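Local coordinates for SPCC18.06c protein (Schizosaccharomyces pombe, PDB 2P51) that removes poly(A) tails from mRNA as the catalytic 3'-exoribonuclease of the CCR4-NOT complex, releasing 5'-AMP with the help of divalent metal ions, at residues D51-G56 with P234-G239; P22-W27 with C104-N109; L83-I88 with F173-K178. All blocks are in the same frame, centred on the assembly; numbering follows the deposited sequence. Where two conformers were deposited one is given.

Interaction 1: residues D51-G56 with P234-G239. With MG (magnesium ion), chain C; MG (magnesium ion), chain B.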
loop_
_atom_site.group_PDB
_atom_site.type_symbol
_atom_site.label_atom_id
_atom_site.label_comp_id
_atom_site.label_asym_id
_atom_site.label_seq_id
_atom_site.Cartn_x
_atom_site.Cartn_y
_atom_site.Cartn_z
ATOM N N ASP A 51 -1.485 -1.349 1.137
ATOM C CA ASP A 51 -0.715 -2.282 0.319
ATOM C C ASP A 51 -1.093 -2.086 -1.149
ATOM O O ASP A 51 -2.190 -1.499 -1.377
ATOM C CB ASP A 51 -0.963 -3.757 0.692
ATOM C CG ASP A 51 -0.017 -4.723 -0.014
ATOM O OD1 ASP A 51 1.155 -4.330 -0.246
ATOM O OD2 ASP A 51 -0.488 -5.841 -0.303
ATOM N N THR A 52 -0.274 -2.572 -2.087
ATOM C CA THR A 52 -0.710 -2.530 -3.478
ATOM C C THR A 52 -0.380 -3.877 -4.136
ATOM O O THR A 52 0.480 -4.613 -3.666
ATOM C CB THR A 52 -0.024 -1.451 -4.354
ATOM O OG1 THR A 52 1.321 -1.838 -4.632
ATOM C CG2 THR A 52 -0.040 -0.071 -3.648
ATOM N N GLU A 53 -1.101 -4.225 -5.202
ATOM C CA GLU A 53 -0.684 -5.342 -6.029
ATOM C C GLU A 53 -0.346 -4.754 -7.423
ATOM O O GLU A 53 -1.011 -3.813 -7.899
ATOM C CB GLU A 53 -1.748 -6.425 -6.157
ATOM C CG GLU A 53 -2.279 -7.007 -4.856
ATOM C CD GLU A 53 -1.230 -7.613 -3.968
ATOM O OE1 GLU A 53 -0.269 -8.228 -4.446
ATOM O OE2 GLU A 53 -1.367 -7.465 -2.715
ATOM N N PHE A 54 0.643 -5.308 -8.087
ATOM C CA PHE A 54 1.149 -4.826 -9.364
ATOM C C PHE A 54 1.844 -6.006 -10.038
ATOM O O PHE A 54 2.036 -7.051 -9.389
ATOM C CB PHE A 54 2.093 -3.646 -9.135
ATOM C CG PHE A 54 3.198 -3.936 -8.135
ATOM C CD1 PHE A 54 4.396 -4.521 -8.540
ATOM C CD2 PHE A 54 3.029 -3.586 -6.792
ATOM C CE1 PHE A 54 5.401 -4.776 -7.633
ATOM C CE2 PHE A 54 4.027 -3.865 -5.872
ATOM C CZ PHE A 54 5.210 -4.448 -6.316
ATOM N N PRO A 55 2.146 -5.911 -11.308
ATOM C CA PRO A 55 2.576 -7.122 -12.051
ATOM C C PRO A 55 4.047 -7.470 -11.926
ATOM O O PRO A 55 4.701 -7.904 -12.889
ATOM C CB PRO A 55 2.186 -6.795 -13.494
ATOM C CG PRO A 55 2.023 -5.343 -13.610
ATOM C CD PRO A 55 1.968 -4.748 -12.219
ATOM N N GLY A 56 4.581 -7.309 -10.714
ATOM C CA GLY A 56 5.914 -7.806 -10.436
ATOM C C GLY A 56 7.025 -6.896 -10.931
ATOM O O GLY A 56 6.799 -5.693 -11.098
ATOM N N PRO A 234 -8.281 -12.970 1.430
ATOM C CA PRO A 234 -7.251 -13.696 0.691
ATOM C C PRO A 234 -5.846 -13.093 0.775
ATOM O O PRO A 234 -5.669 -11.912 0.511
ATOM C CB PRO A 234 -7.766 -13.635 -0.758
ATOM C CG PRO A 234 -8.683 -12.453 -0.808
ATOM C CD PRO A 234 -9.214 -12.205 0.574
ATOM N N GLN A 235 -4.830 -13.906 1.120
ATOM C CA GLN A 235 -3.439 -13.470 1.019
ATOM C C GLN A 235 -3.128 -13.053 -0.422
ATOM O O GLN A 235 -3.588 -13.616 -1.425
ATOM C CB GLN A 235 -2.540 -14.604 1.490
ATOM C CG GLN A 235 -1.053 -14.317 1.520
ATOM C CD GLN A 235 -0.257 -15.327 2.313
ATOM O OE1 GLN A 235 0.951 -15.094 2.504
ATOM N NE2 GLN A 235 -0.801 -16.439 2.774
ATOM N N HIS A 236 -2.293 -12.009 -0.532
ATOM C CA HIS A 236 -1.819 -11.543 -1.822
ATOM C C HIS A 236 -2.966 -10.889 -2.567
ATOM O O HIS A 236 -2.936 -10.855 -3.803
ATOM C CB HIS A 236 -1.134 -12.704 -2.589
ATOM C CG HIS A 236 -0.137 -12.154 -3.547
ATOM N ND1 HIS A 236 1.214 -12.127 -3.252
ATOM C CD2 HIS A 236 -0.290 -11.590 -4.773
ATOM C CE1 HIS A 236 1.868 -11.563 -4.266
ATOM N NE2 HIS A 236 0.978 -11.236 -5.221
ATOM N N GLN A 237 -3.925 -10.326 -1.821
ATOM C CA GLN A 237 -4.858 -9.348 -2.359
ATOM C C GLN A 237 -4.704 -8.084 -1.507
ATOM O O GLN A 237 -4.537 -8.245 -0.290
ATOM C CB GLN A 237 -6.322 -9.813 -2.452
ATOM C CG GLN A 237 -6.441 -10.830 -3.626
ATOM C CD GLN A 237 -7.824 -10.863 -4.222
ATOM O OE1 GLN A 237 -8.434 -9.858 -4.575
ATOM N NE2 GLN A 237 -8.442 -12.059 -4.341
ATOM N N ALA A 238 -4.722 -6.905 -2.127
ATOM C CA ALA A 238 -4.237 -5.726 -1.379
ATOM C C ALA A 238 -5.142 -5.369 -0.216
ATOM O O ALA A 238 -4.645 -4.864 0.797
ATOM C CB ALA A 238 -4.039 -4.534 -2.274
ATOM N N GLY A 239 -6.452 -5.568 -0.307
ATOM C CA GLY A 239 -7.363 -5.257 0.773
ATOM C C GLY A 239 -7.021 -6.041 2.010
ATOM O O GLY A 239 -6.806 -5.494 3.114
HETATM MG MG MG C . 0.030 -7.662 -1.166
HETATM MG MG MG B . 3.189 -4.531 -0.107
HETATM O O HOH W 1 3.492 -4.795 -2.133
HETATM O O HOH W 2 1.511 -6.709 -2.361
HETATM O O HOH W 3 1.808 -9.925 -7.837
HETATM O O HOH W 4 3.215 -4.322 1.943
HETATM O O HOH W 5 2.951 -6.518 0.024
HETATM O O HOH W 6 5.293 -4.714 0.175
#
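Two-metal active site of a DEDD nuclease: Asp-51 and Glu-53, at the end of strand 47-53, meet Ala-238, the first residue of helix 238-257, and His-236 in the turn before it, and the magnesium ions sit on the strand's carboxylates. Asp-51 bridges the metals. Its CG lies anti to the backbone N (chi1 -172°), and the carboxylate gives OD2 to the chain C magnesium at 2.1 Å and OD1 to the chain B magnesium at 2.0 Å. Glu-53 joins the first ion through OE2, also at 2.1 Å; a bend at chi2 turns its carboxylate back toward the ion. Both carboxylates thus offer an oxygen to one ion, whose charge probably offsets the repulsion between them. Water 2, a ligand of the same ion, donates to Thr-52 O at 2.7 Å. Four waters fill much of the shell of the chain B ion.

No hydrogen bond joins the two segments directly. The other carboxylate oxygen, Glu-53 OE1, stands over one face of the His-236 imidazole, 3.3 Å from NE2, with the carboxylate and ring planes 46° apart. The ring edge carries water 3, in plane and 3.0 Å from His-236 NE2, which donates to Phe-54 O. Ala-238 CB packs 3.7 Å from Asp-51 O and also touches Glu-53 CG.

Asp-241, one turn into the helix, completes the protein ligands of the chain C ion, and Asp-172 of helix 170-181 those of the other. Helix 121-129 lies against Glu-53 and His-236 through Leu-127, while strand 87-93 pairs with strand 47-53.

Interaction 2: residues P22-W27 with C104-N109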
loop_
_atom_site.group_PDB
_atom_site.type_symbol
_atom_site.label_atom_id
_atom_site.label_comp_id
_atom_site.label_asym_id
_atom_site.label_seq_id
_atom_site.Cartn_x
_atom_site.Cartn_y
_atom_site.Cartn_z
ATOM N N PRO A 22 -16.494 -7.569 5.153
ATOM C CA PRO A 22 -15.340 -6.900 5.804
ATOM C C PRO A 22 -14.446 -6.195 4.797
ATOM O O PRO A 22 -13.753 -5.249 5.141
ATOM C CB PRO A 22 -14.544 -8.020 6.505
ATOM C CG PRO A 22 -15.065 -9.270 5.961
ATOM C CD PRO A 22 -16.394 -9.029 5.295
ATOM N N ILE A 23 -14.476 -6.648 3.558
ATOM C CA ILE A 23 -13.637 -6.065 2.524
ATOM C C ILE A 23 -14.545 -5.417 1.479
ATOM O O ILE A 23 -15.363 -6.154 0.910
ATOM C CB ILE A 23 -12.710 -7.116 1.869
ATOM C CG1 ILE A 23 -11.825 -7.769 2.931
ATOM C CG2 ILE A 23 -11.930 -6.507 0.719
ATOM C CD1 ILE A 23 -11.027 -8.961 2.432
ATOM N N ARG A 24 -14.383 -4.124 1.284
ATOM C CA ARG A 24 -15.246 -3.461 0.287
ATOM C C ARG A 24 -14.507 -3.314 -1.032
ATOM O O ARG A 24 -13.486 -2.610 -1.043
ATOM C CB ARG A 24 -15.728 -2.104 0.809
ATOM C CG ARG A 24 -16.675 -2.268 1.995
ATOM C CD ARG A 24 -17.292 -0.948 2.474
ATOM N NE ARG A 24 -18.208 -0.354 1.505
ATOM C CZ ARG A 24 -19.493 -0.644 1.374
ATOM N NH1 ARG A 24 -20.032 -1.571 2.186
ATOM N NH2 ARG A 24 -20.272 -0.047 0.460
ATOM N N ASP A 25 -14.989 -3.979 -2.086
ATOM C CA ASP A 25 -14.312 -3.843 -3.378
ATOM C C ASP A 25 -14.775 -2.612 -4.133
ATOM O O ASP A 25 -15.999 -2.330 -4.101
ATOM C CB ASP A 25 -14.588 -5.041 -4.302
ATOM C CG ASP A 25 -13.558 -6.122 -4.069
ATOM O OD1 ASP A 25 -12.349 -5.974 -4.285
ATOM O OD2 ASP A 25 -14.004 -7.213 -3.645
ATOM N N VAL A 26 -13.836 -1.938 -4.774
ATOM C CA VAL A 26 -14.164 -0.722 -5.487
ATOM C C VAL A 26 -13.723 -0.908 -6.936
ATOM O O VAL A 26 -12.615 -1.395 -7.210
ATOM C CB VAL A 26 -13.452 0.474 -4.864
ATOM C CG1 VAL A 26 -14.019 1.815 -5.344
ATOM C CG2 VAL A 26 -13.521 0.454 -3.330
ATOM N N TRP A 27 -14.650 -0.501 -7.828
ATOM C CA TRP A 27 -14.508 -0.558 -9.275
ATOM C C TRP A 27 -14.838 0.813 -9.860
ATOM O O TRP A 27 -15.151 1.715 -9.075
ATOM C CB TRP A 27 -15.480 -1.581 -9.892
ATOM C CG TRP A 27 -15.219 -2.962 -9.319
ATOM C CD1 TRP A 27 -15.867 -3.561 -8.274
ATOM C CD2 TRP A 27 -14.230 -3.888 -9.773
ATOM N NE1 TRP A 27 -15.328 -4.816 -8.068
ATOM C CE2 TRP A 27 -14.332 -5.038 -8.964
ATOM C CE3 TRP A 27 -13.265 -3.884 -10.788
ATOM C CZ2 TRP A 27 -13.511 -6.148 -9.138
ATOM C CZ3 TRP A 27 -12.441 -4.992 -10.961
ATOM C CH2 TRP A 27 -12.576 -6.109 -10.134
ATOM N N CYS A 104 -13.646 -3.336 7.284
ATOM C CA CYS A 104 -12.294 -3.565 7.810
ATOM C C CYS A 104 -11.275 -2.984 6.832
ATOM O O CYS A 104 -10.207 -2.563 7.269
ATOM C CB CYS A 104 -12.030 -5.050 8.039
ATOM S SG CYS A 104 -13.153 -5.953 9.145
ATOM N N THR A 105 -11.557 -2.973 5.527
ATOM C CA THR A 105 -10.594 -2.515 4.528
ATOM C C THR A 105 -11.306 -2.278 3.199
ATOM O O THR A 105 -12.357 -2.876 2.923
ATOM C CB THR A 105 -9.443 -3.536 4.396
ATOM O OG1 THR A 105 -8.436 -3.023 3.519
ATOM C CG2 THR A 105 -9.926 -4.861 3.792
ATOM N N TRP A 106 -10.761 -1.401 2.346
ATOM C CA TRP A 106 -11.221 -1.184 0.993
ATOM C C TRP A 106 -10.178 -1.738 0.023
ATOM O O TRP A 106 -8.971 -1.594 0.273
ATOM C CB TRP A 106 -11.366 0.315 0.680
ATOM C CG TRP A 106 -12.643 0.904 1.220
ATOM C CD1 TRP A 106 -13.802 1.074 0.492
ATOM C CD2 TRP A 106 -12.915 1.391 2.543
ATOM N NE1 TRP A 106 -14.775 1.638 1.298
ATOM C CE2 TRP A 106 -14.270 1.842 2.535
ATOM C CE3 TRP A 106 -12.175 1.492 3.724
ATOM C CZ2 TRP A 106 -14.878 2.387 3.669
ATOM C CZ3 TRP A 106 -12.758 2.033 4.857
ATOM C CH2 TRP A 106 -14.100 2.475 4.821
ATOM N N GLN A 107 -10.684 -2.300 -1.058
ATOM C CA GLN A 107 -9.821 -2.798 -2.096
ATOM C C GLN A 107 -10.206 -2.120 -3.412
ATOM O O GLN A 107 -11.258 -2.395 -3.973
ATOM C CB GLN A 107 -10.006 -4.313 -2.193
ATOM C CG GLN A 107 -9.204 -5.002 -3.282
ATOM C CD GLN A 107 -9.096 -6.496 -2.923
ATOM O OE1 GLN A 107 -8.086 -6.848 -2.287
ATOM N NE2 GLN A 107 -10.066 -7.285 -3.342
ATOM N N PHE A 108 -9.325 -1.255 -3.922
ATOM C CA PHE A 108 -9.527 -0.526 -5.159
ATOM C C PHE A 108 -8.949 -1.351 -6.302
ATOM O O PHE A 108 -7.756 -1.702 -6.228
ATOM C CB PHE A 108 -8.803 0.824 -5.091
ATOM C CG PHE A 108 -9.435 1.738 -4.055
ATOM C CD1 PHE A 108 -10.404 2.655 -4.445
ATOM C CD2 PHE A 108 -9.092 1.670 -2.728
ATOM C CE1 PHE A 108 -10.997 3.473 -3.492
ATOM C CE2 PHE A 108 -9.700 2.487 -1.773
ATOM C CZ PHE A 108 -10.677 3.381 -2.127
ATOM N N ASN A 109 -9.759 -1.670 -7.298
ATOM C CA ASN A 109 -9.330 -2.534 -8.404
ATOM C C ASN A 109 -9.126 -1.740 -9.687
ATOM O O ASN A 109 -10.100 -1.084 -10.121
ATOM C CB ASN A 109 -10.421 -3.609 -8.592
ATOM C CG ASN A 109 -10.538 -4.476 -7.331
ATOM O OD1 ASN A 109 -9.585 -5.181 -6.962
ATOM N ND2 ASN A 109 -11.701 -4.376 -6.692
#
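Side by side and in the same direction, strands 23-26 and 105-109 form the parallel edge of the mixed sheet of this RNase H-like nuclease fold, Ile-23 opposite Thr-105 through Val-26 opposite Phe-108.

The backbone ladder comes first. Arg-24 N donates to Thr-105 O, Arg-24 O accepts from Gln-107 N, and Val-26 N reaches Gln-107 O at 2.7 Å; Asn-109 N closes the ladder on Val-26 O. At the other end Pro-22 O takes Thr-105 N and, weakly, Cys-104 N.

Polar side chains gather on the face of Asp-25. Its OD1 accepts two bonds: Gln-107 NE2 on the syn side at 2.8 Å and Asn-109 ND2 on the anti side at 3.0 Å, the latter nearly straight at 173°. Gln-107 OE1 and Asn-109 OD1 go on to Gly-239 N and Gln-87 NE2, which fixes the rotation of both amides.

Apolar contacts hold the rest. Ile-23 CG1 meets Thr-105 CG2 on the Asp-25 face. On the other face Val-26 CG2 makes a CH-pi contact with the Phe-108 ring and also touches the edge of the Trp-106 indole, which Arg-24 CB approaches obliquely at CD1, 3.7 Å away. Trp-106 NE1 and Arg-24 NH2 share Glu-34 of helix 31-41.

Trp-27 lays its indole over Asn-109, ring and amide planes 28° apart; an alanine here would probably leave the Asn-109 CB and amide without the flat surface they rest on. Asn-109 CB stands 3.6 Å from the centroid of the six-membered ring of Trp-27, and nearest to CZ3 at 3.4 Å.

Interaction 3: residues L83-I88 with F173-K178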
loop_
_atom_site.group_PDB
_atom_site.type_symbol
_atom_site.label_atom_id
_atom_site.label_comp_id
_atom_site.label_asym_id
_atom_site.label_seq_id
_atom_site.Cartn_x
_atom_site.Cartn_y
_atom_site.Cartn_z
ATOM N N LEU A 83 4.965 -0.378 -15.376
ATOM C CA LEU A 83 3.994 -1.432 -15.148
ATOM C C LEU A 83 2.805 -0.859 -14.401
ATOM O O LEU A 83 2.984 -0.130 -13.408
ATOM C CB LEU A 83 4.582 -2.576 -14.317
ATOM C CG LEU A 83 5.800 -3.304 -14.940
ATOM C CD1 LEU A 83 6.236 -4.466 -14.026
ATOM C CD2 LEU A 83 5.468 -3.803 -16.332
ATOM N N LYS A 84 1.635 -1.188 -14.898
ATOM C CA LYS A 84 0.434 -0.593 -14.301
ATOM C C LYS A 84 0.005 -1.240 -12.994
ATOM O O LYS A 84 0.031 -2.455 -12.805
ATOM C CB LYS A 84 -0.722 -0.715 -15.301
ATOM C CG LYS A 84 -0.514 0.154 -16.547
ATOM C CD LYS A 84 -1.668 -0.139 -17.520
ATOM C CE LYS A 84 -1.468 0.825 -18.704
ATOM N NZ LYS A 84 -2.601 0.659 -19.643
ATOM N N ILE A 85 -0.432 -0.375 -12.084
ATOM C CA ILE A 85 -1.025 -0.830 -10.824
ATOM C C ILE A 85 -2.263 -1.696 -11.046
ATOM O O ILE A 85 -3.000 -1.430 -11.990
ATOM C CB ILE A 85 -1.371 0.403 -9.961
ATOM C CG1 ILE A 85 -1.720 0.063 -8.522
ATOM C CG2 ILE A 85 -2.507 1.246 -10.586
ATOM C CD1 ILE A 85 -0.692 -0.601 -7.699
ATOM N N ILE A 86 -2.432 -2.685 -10.145
ATOM C CA ILE A 86 -3.589 -3.589 -10.262
ATOM C C ILE A 86 -4.527 -3.416 -9.082
ATOM O O ILE A 86 -5.767 -3.420 -9.292
ATOM C CB ILE A 86 -3.108 -5.057 -10.457
ATOM C CG1 ILE A 86 -2.421 -5.227 -11.823
ATOM C CG2 ILE A 86 -4.246 -6.051 -10.319
ATOM C CD1 ILE A 86 -1.658 -6.545 -12.012
ATOM N N GLN A 87 -4.039 -3.253 -7.873
ATOM C CA GLN A 87 -4.934 -3.033 -6.762
ATOM C C GLN A 87 -4.265 -2.112 -5.721
ATOM O O GLN A 87 -3.048 -2.175 -5.564
ATOM C CB GLN A 87 -5.297 -4.269 -5.916
ATOM C CG GLN A 87 -6.247 -5.260 -6.498
ATOM C CD GLN A 87 -6.524 -6.435 -5.587
ATOM O OE1 GLN A 87 -5.585 -6.899 -4.883
ATOM N NE2 GLN A 87 -7.722 -6.950 -5.604
ATOM N N ILE A 88 -5.057 -1.332 -5.018
ATOM C CA ILE A 88 -4.590 -0.636 -3.817
ATOM C C ILE A 88 -5.512 -1.011 -2.673
ATOM O O ILE A 88 -6.733 -0.946 -2.862
ATOM C CB ILE A 88 -4.578 0.901 -3.943
ATOM C CG1 ILE A 88 -3.600 1.372 -5.023
ATOM C CG2 ILE A 88 -4.298 1.562 -2.593
ATOM C CD1 ILE A 88 -3.602 2.841 -5.367
ATOM N N PHE A 173 4.448 2.625 -1.999
ATOM C CA PHE A 173 4.360 4.095 -1.950
ATOM C C PHE A 173 4.645 4.677 -3.340
ATOM O O PHE A 173 4.022 5.687 -3.731
ATOM C CB PHE A 173 5.355 4.707 -0.965
ATOM C CG PHE A 173 4.844 4.972 0.429
ATOM C CD1 PHE A 173 3.635 5.621 0.638
ATOM C CD2 PHE A 173 5.562 4.567 1.528
ATOM C CE1 PHE A 173 3.091 5.896 1.905
ATOM C CE2 PHE A 173 5.056 4.847 2.784
ATOM C CZ PHE A 173 3.850 5.485 3.002
ATOM N N ALA A 174 5.584 4.116 -4.101
ATOM C CA ALA A 174 5.879 4.637 -5.442
ATOM C C ALA A 174 4.624 4.557 -6.304
ATOM O O ALA A 174 4.337 5.491 -7.093
ATOM C CB ALA A 174 7.065 3.939 -6.079
ATOM N N TYR A 175 3.848 3.466 -6.192
ATOM C CA TYR A 175 2.636 3.367 -7.038
ATOM C C TYR A 175 1.620 4.430 -6.654
ATOM O O TYR A 175 0.945 4.940 -7.561
ATOM C CB TYR A 175 2.021 1.968 -6.920
ATOM C CG TYR A 175 2.597 1.060 -8.006
ATOM C CD1 TYR A 175 3.471 0.021 -7.770
ATOM C CD2 TYR A 175 2.208 1.332 -9.309
ATOM C CE1 TYR A 175 3.978 -0.794 -8.793
ATOM C CE2 TYR A 175 2.704 0.557 -10.321
ATOM C CZ TYR A 175 3.579 -0.493 -10.081
ATOM O OH TYR A 175 4.022 -1.217 -11.153
ATOM N N LEU A 176 1.520 4.768 -5.375
ATOM C CA LEU A 176 0.555 5.797 -5.009
ATOM C C LEU A 176 1.071 7.151 -5.486
ATOM O O LEU A 176 0.280 7.985 -5.972
ATOM C CB LEU A 176 0.226 5.858 -3.508
ATOM C CG LEU A 176 -0.999 4.992 -3.118
ATOM C CD1 LEU A 176 -0.652 3.513 -3.254
ATOM C CD2 LEU A 176 -1.483 5.360 -1.729
ATOM N N LEU A 177 2.411 7.347 -5.363
ATOM C CA LEU A 177 2.866 8.669 -5.886
ATOM C C LEU A 177 2.698 8.773 -7.377
ATOM O O LEU A 177 2.318 9.838 -7.913
ATOM C CB LEU A 177 4.324 8.926 -5.466
ATOM C CG LEU A 177 4.866 10.337 -5.725
ATOM C CD1 LEU A 177 4.259 11.337 -4.731
ATOM C CD2 LEU A 177 6.387 10.386 -5.659
ATOM N N LYS A 178 2.966 7.710 -8.107
ATOM C CA LYS A 178 2.741 7.667 -9.562
ATOM C C LYS A 178 1.290 7.983 -9.897
ATOM O O LYS A 178 0.934 8.740 -10.797
ATOM C CB LYS A 178 3.137 6.288 -10.112
ATOM C CG LYS A 178 2.693 6.008 -11.526
ATOM C CD LYS A 178 3.093 4.598 -11.981
ATOM C CE LYS A 178 2.655 4.361 -13.449
ATOM N NZ LYS A 178 2.815 2.885 -13.763
HETATM O O HOH W 7 0.246 2.444 -12.437
#
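Tyr-175 reaches from helix 170-181 to Leu-83 and Ile-85. At its root, CB touches Ile-85 CD1 at 3.8 Å. CG comes next, 3.7 Å from the same methyl, which lies over one face of the ring in a CH-pi contact, 28° off the ring normal. Along the rim CD2 meets Ile-85 CB, and CE2 approaches the backbone at Leu-83 O and Ile-85 N. The two side chains run antiparallel alongside one another; Ile-85 CG1, anti to its backbone N (chi1 -168°), is the branch that carries CD1 to the ring face. At the tip OH donates to Leu-83 O at 2.7 Å, the donor above the carbonyl plane, 54° out of it. The carbonyl oxygen itself lies at the ring edge, near the ring plane.

Helix and segment belong to the alpha/beta core of the DEDD nuclease, where helix 170-181, which supplies the metal ligand Asp-172, packs against the loop leading into strand 87-93 and against Ile-88 within it. Phe-54 stacks on the Tyr-175 ring, and Ile-86 with Gln-87 forms a classic beta bulge opposite Glu-53.

A second side chain of the helix reaches the same carbonyl region: Lys-178, extended from CG onward, ends with NZ 3.0 Å from Leu-83 O. The ammonium donates to Val-80 O and to water 7, which accepts from Ile-85 N as well, each of these two water bonds measuring 2.9 Å; the water thus ties lysine to backbone. Deeper in, Ile-88 CD1 meets CD1 of Leu-176 in one of the two conformers of that leucine, and Thr-52 packs on both Leu-176 and Ile-85.

Overall arrangement
All three contacts reach one mixed sheet, at different places. Interactions 1 and 3 are buried near the centre of the chain, on neighbouring strands 47-53 and 87-93, joined by backbone bonds between Glu-53 and the bulge residues Ile-86 and Gln-87. Interaction 2 lies at the sheet's outer edge, partly buried. Chemistry follows place: metal and carboxylates dominate interaction 1, apolar packing with a tyrosine hydroxyl interaction 3, and a regular parallel ladder interaction 2, with an amide-carboxylate network on one face and aromatic packing on the other. Hydrogen bonds from strand 105-109 tie interaction 2 to Gly-239 of interaction 1; a separate one links it to Gln-87 of interaction 3.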